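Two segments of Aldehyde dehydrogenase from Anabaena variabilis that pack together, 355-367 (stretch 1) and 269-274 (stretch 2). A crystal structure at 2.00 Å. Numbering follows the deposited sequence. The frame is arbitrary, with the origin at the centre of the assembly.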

# COMPACT_ATOMS: atom_id res chain seq x y z
N ASN A 355 28.64 -16.00 16.18
CA ASN A 355 28.79 -14.60 15.80
C ASN A 355 28.18 -14.34 14.43
O ASN A 355 27.68 -15.26 13.76
CB ASN A 355 30.25 -14.15 15.88
CG ASN A 355 31.14 -14.86 14.88
OD1 ASN A 355 30.90 -14.84 13.69
ND2 ASN A 355 32.17 -15.50 15.37
N HIS A 356 28.20 -13.09 14.01
CA HIS A 356 27.49 -12.69 12.81
C HIS A 356 28.32 -12.98 11.54
O HIS A 356 27.87 -12.64 10.45
CB HIS A 356 27.08 -11.22 12.91
CG HIS A 356 25.89 -10.97 13.79
ND1 HIS A 356 25.04 -9.90 13.59
CD2 HIS A 356 25.39 -11.65 14.85
CE1 HIS A 356 24.07 -9.93 14.50
NE2 HIS A 356 24.24 -10.99 15.26
N SER A 357 29.47 -13.66 11.65
CA SER A 357 30.10 -14.20 10.42
C SER A 357 29.39 -15.47 9.95
O SER A 357 29.61 -15.92 8.83
CB SER A 357 31.58 -14.53 10.63
OG SER A 357 31.73 -15.70 11.42
N MSE A 358 28.52 -16.05 10.78
CA MSE A 358 27.90 -17.34 10.46
C MSE A 358 26.50 -17.18 9.85
O MSE A 358 25.71 -16.29 10.24
CB MSE A 358 27.76 -18.21 11.74
CG MSE A 358 29.04 -18.42 12.50
SE MSE A 358 28.63 -19.12 14.31
CE MSE A 358 30.51 -19.40 14.80
N LYS A 359 26.16 -18.08 8.93
CA LYS A 359 24.85 -18.07 8.31
C LYS A 359 23.73 -18.19 9.28
O LYS A 359 22.67 -17.58 9.11
CB LYS A 359 24.71 -19.26 7.37
CG LYS A 359 25.58 -19.17 6.13
CD LYS A 359 25.46 -20.50 5.41
CE LYS A 359 26.55 -20.70 4.38
NZ LYS A 359 26.02 -20.28 3.06
N VAL A 360 23.93 -19.01 10.30
CA VAL A 360 22.87 -19.25 11.28
C VAL A 360 22.46 -17.97 12.04
O VAL A 360 21.40 -17.92 12.65
CB VAL A 360 23.30 -20.39 12.25
CG1 VAL A 360 24.24 -19.88 13.32
CG2 VAL A 360 22.08 -21.06 12.85
N MSE A 361 23.32 -16.96 12.04
CA MSE A 361 23.02 -15.66 12.65
C MSE A 361 22.59 -14.58 11.68
O MSE A 361 22.25 -13.47 12.10
CB MSE A 361 24.22 -15.29 13.53
CG MSE A 361 24.09 -16.22 14.75
SE MSE A 361 24.92 -15.41 16.30
CE MSE A 361 23.24 -14.61 16.94
N THR A 362 22.60 -14.87 10.38
CA THR A 362 22.29 -13.85 9.41
C THR A 362 21.20 -14.27 8.42
O THR A 362 20.30 -13.50 8.20
CB THR A 362 23.52 -13.42 8.63
OG1 THR A 362 24.05 -14.54 7.94
CG2 THR A 362 24.57 -12.84 9.57
N GLU A 363 21.26 -15.46 7.83
CA GLU A 363 20.26 -15.90 6.86
C GLU A 363 19.16 -16.67 7.59
O GLU A 363 19.44 -17.33 8.57
CB GLU A 363 20.89 -16.76 5.77
CG GLU A 363 21.96 -16.00 4.98
CD GLU A 363 22.82 -16.88 4.08
OE1 GLU A 363 22.45 -18.03 3.79
OE2 GLU A 363 23.90 -16.41 3.67
N GLU A 364 17.93 -16.58 7.10
CA GLU A 364 16.80 -17.27 7.69
C GLU A 364 17.12 -18.76 7.76
O GLU A 364 17.52 -19.37 6.77
CB GLU A 364 15.49 -17.01 6.90
CG GLU A 364 14.21 -17.55 7.58
CD GLU A 364 12.88 -16.94 7.04
OE1 GLU A 364 12.77 -16.87 5.78
OE2 GLU A 364 11.96 -16.53 7.86
N THR A 365 16.95 -19.34 8.94
CA THR A 365 17.22 -20.77 9.16
C THR A 365 15.94 -21.62 9.04
O THR A 365 15.94 -22.68 8.41
CB THR A 365 17.90 -20.92 10.53
OG1 THR A 365 19.11 -20.14 10.54
CG2 THR A 365 18.28 -22.36 10.84
N PHE A 366 14.83 -21.14 9.63
CA PHE A 366 13.57 -21.87 9.59
C PHE A 366 13.76 -23.27 10.20
O PHE A 366 13.22 -24.25 9.70
CB PHE A 366 13.08 -21.97 8.14
CG PHE A 366 11.71 -21.43 7.91
CD1 PHE A 366 11.44 -20.09 8.13
CD2 PHE A 366 10.67 -22.26 7.49
CE1 PHE A 366 10.18 -19.55 7.92
CE2 PHE A 366 9.39 -21.72 7.27
CZ PHE A 366 9.16 -20.38 7.47
N GLY A 367 14.54 -23.34 11.29
CA GLY A 367 14.80 -24.59 12.01
C GLY A 367 14.83 -24.37 13.51
O GLY A 367 14.69 -23.23 13.98
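Stretch 2 269-274: IERIYV

Stretch 2 is extended: from Arg271 to Val274 the phi/psi pairs run from -146/137 to -131/135, all in the beta region, and the strand continues later in the chain. Glu270, at -119/-5, departs from that pattern. Stretch 1 forms no regular helix or strand. It opens with a type I beta turn from Asn355 to Met358, closed by Met358 N to Asn355 O at 3.2 Å, and Asn355 OD1 braces the same turn by accepting from Ser357 N at 2.8 Å. Further backbone bonds, such as Glu363 N to Lys359 O at 2.8 Å, keep the middle compact before the chain opens out at Glu363 and Glu364.

The CA register fixes the direction. Met361 lies nearest Arg271, with 6.2 Å between their CA atoms, and Thr365 lies nearest Glu270, at 7.3 Å between CA atoms. Numbers rise along one stretch as they fall along the other, so the two run in broadly opposite senses. No backbone-to-backbone hydrogen bond joins them, and the contact, which buries 360 Å² in total, depends largely on side chains.

Glu270 gives up the most area, 101 Å². Its CA-to-CB bond points toward stretch 1, and its carboxylate meets two successive backbone amides: Thr365 N donates to Glu270 OE1 at 2.8 Å with an N-H...O angle of 164°, and Phe366 N donates to Glu270 OE2 at 2.9 Å and 161°. Thr365, at phi/psi -96/-43, lies between the two amides, and both N-H bonds point to the one carboxylate. A water lies between the backbones, 2.8 Å from Glu270 O and 3.3 Å from Val360 O, and can donate to either.

At the other end, His356 NE2 and Tyr273 OH form a 2.6 Å hydrogen bond. Each polar atom lies near the plane of the partner ring, at its edge; the rings meet rim to rim, with centroids 5.8 Å apart and planes at 59°, so this is no stack. Arg271 NH1 donates to Tyr273 OH at 2.8 Å, tying the phenol to its own strand as well.

Between these polar sites lies Met361, a selenomethionine. Its CA-to-CB bond points sideways, but the end of the side chain comes nearer: Met361 CE lies 3.8 Å from Arg271 CB and 3.9 Å from Tyr273 CZ. The Arg271 chain also packs against the backbone here, with Arg271 CD 3.3 Å from Met361 O.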

# COMPACT_ATOMS: atom_id res chain seq x y z
N ILE A 269 12.05 -17.21 16.90
CA ILE A 269 13.23 -16.57 17.46
C ILE A 269 14.46 -17.32 16.87
O ILE A 269 14.61 -18.53 17.08
CB ILE A 269 13.28 -16.63 19.00
CG1 ILE A 269 12.10 -15.89 19.65
CG2 ILE A 269 14.63 -16.10 19.50
CD1 ILE A 269 11.94 -14.44 19.18
N GLU A 270 15.32 -16.62 16.15
CA GLU A 270 16.44 -17.26 15.50
C GLU A 270 17.80 -16.75 15.97
O GLU A 270 18.82 -17.25 15.53
CB GLU A 270 16.31 -17.05 14.00
CG GLU A 270 15.17 -17.88 13.37
CD GLU A 270 15.36 -18.23 11.87
OE1 GLU A 270 16.44 -17.98 11.31
OE2 GLU A 270 14.37 -18.73 11.26
N ARG A 271 17.81 -15.74 16.83
CA ARG A 271 19.06 -15.18 17.40
C ARG A 271 18.77 -14.72 18.82
O ARG A 271 17.76 -14.09 19.04
CB ARG A 271 19.51 -13.94 16.66
CG ARG A 271 19.52 -14.13 15.18
CD ARG A 271 20.00 -12.89 14.50
NE ARG A 271 18.97 -11.93 14.20
CZ ARG A 271 19.10 -10.60 14.33
NH1 ARG A 271 20.17 -10.05 14.91
NH2 ARG A 271 18.11 -9.81 13.96
N ILE A 272 19.67 -15.01 19.75
CA ILE A 272 19.45 -14.74 21.15
C ILE A 272 20.68 -14.02 21.74
O ILE A 272 21.82 -14.54 21.62
CB ILE A 272 19.20 -16.05 21.90
CG1 ILE A 272 17.95 -16.75 21.33
CG2 ILE A 272 18.94 -15.75 23.35
CD1 ILE A 272 17.96 -18.26 21.63
N TYR A 273 20.46 -12.82 22.28
CA TYR A 273 21.51 -11.99 22.85
C TYR A 273 21.26 -11.89 24.35
O TYR A 273 20.16 -11.53 24.76
CB TYR A 273 21.50 -10.61 22.19
CG TYR A 273 21.66 -10.73 20.69
CD1 TYR A 273 22.92 -10.92 20.13
CD2 TYR A 273 20.54 -10.75 19.85
CE1 TYR A 273 23.07 -11.13 18.77
CE2 TYR A 273 20.66 -10.93 18.49
CZ TYR A 273 21.93 -11.13 17.95
OH TYR A 273 22.02 -11.28 16.61
N VAL A 274 22.27 -12.19 25.18
CA VAL A 274 22.09 -12.21 26.63
C VAL A 274 23.19 -11.43 27.33
O VAL A 274 24.37 -11.57 27.01
CB VAL A 274 22.12 -13.65 27.18
CG1 VAL A 274 21.72 -13.67 28.64
CG2 VAL A 274 21.18 -14.55 26.38
O HOH W 1 18.83 -19.53 13.87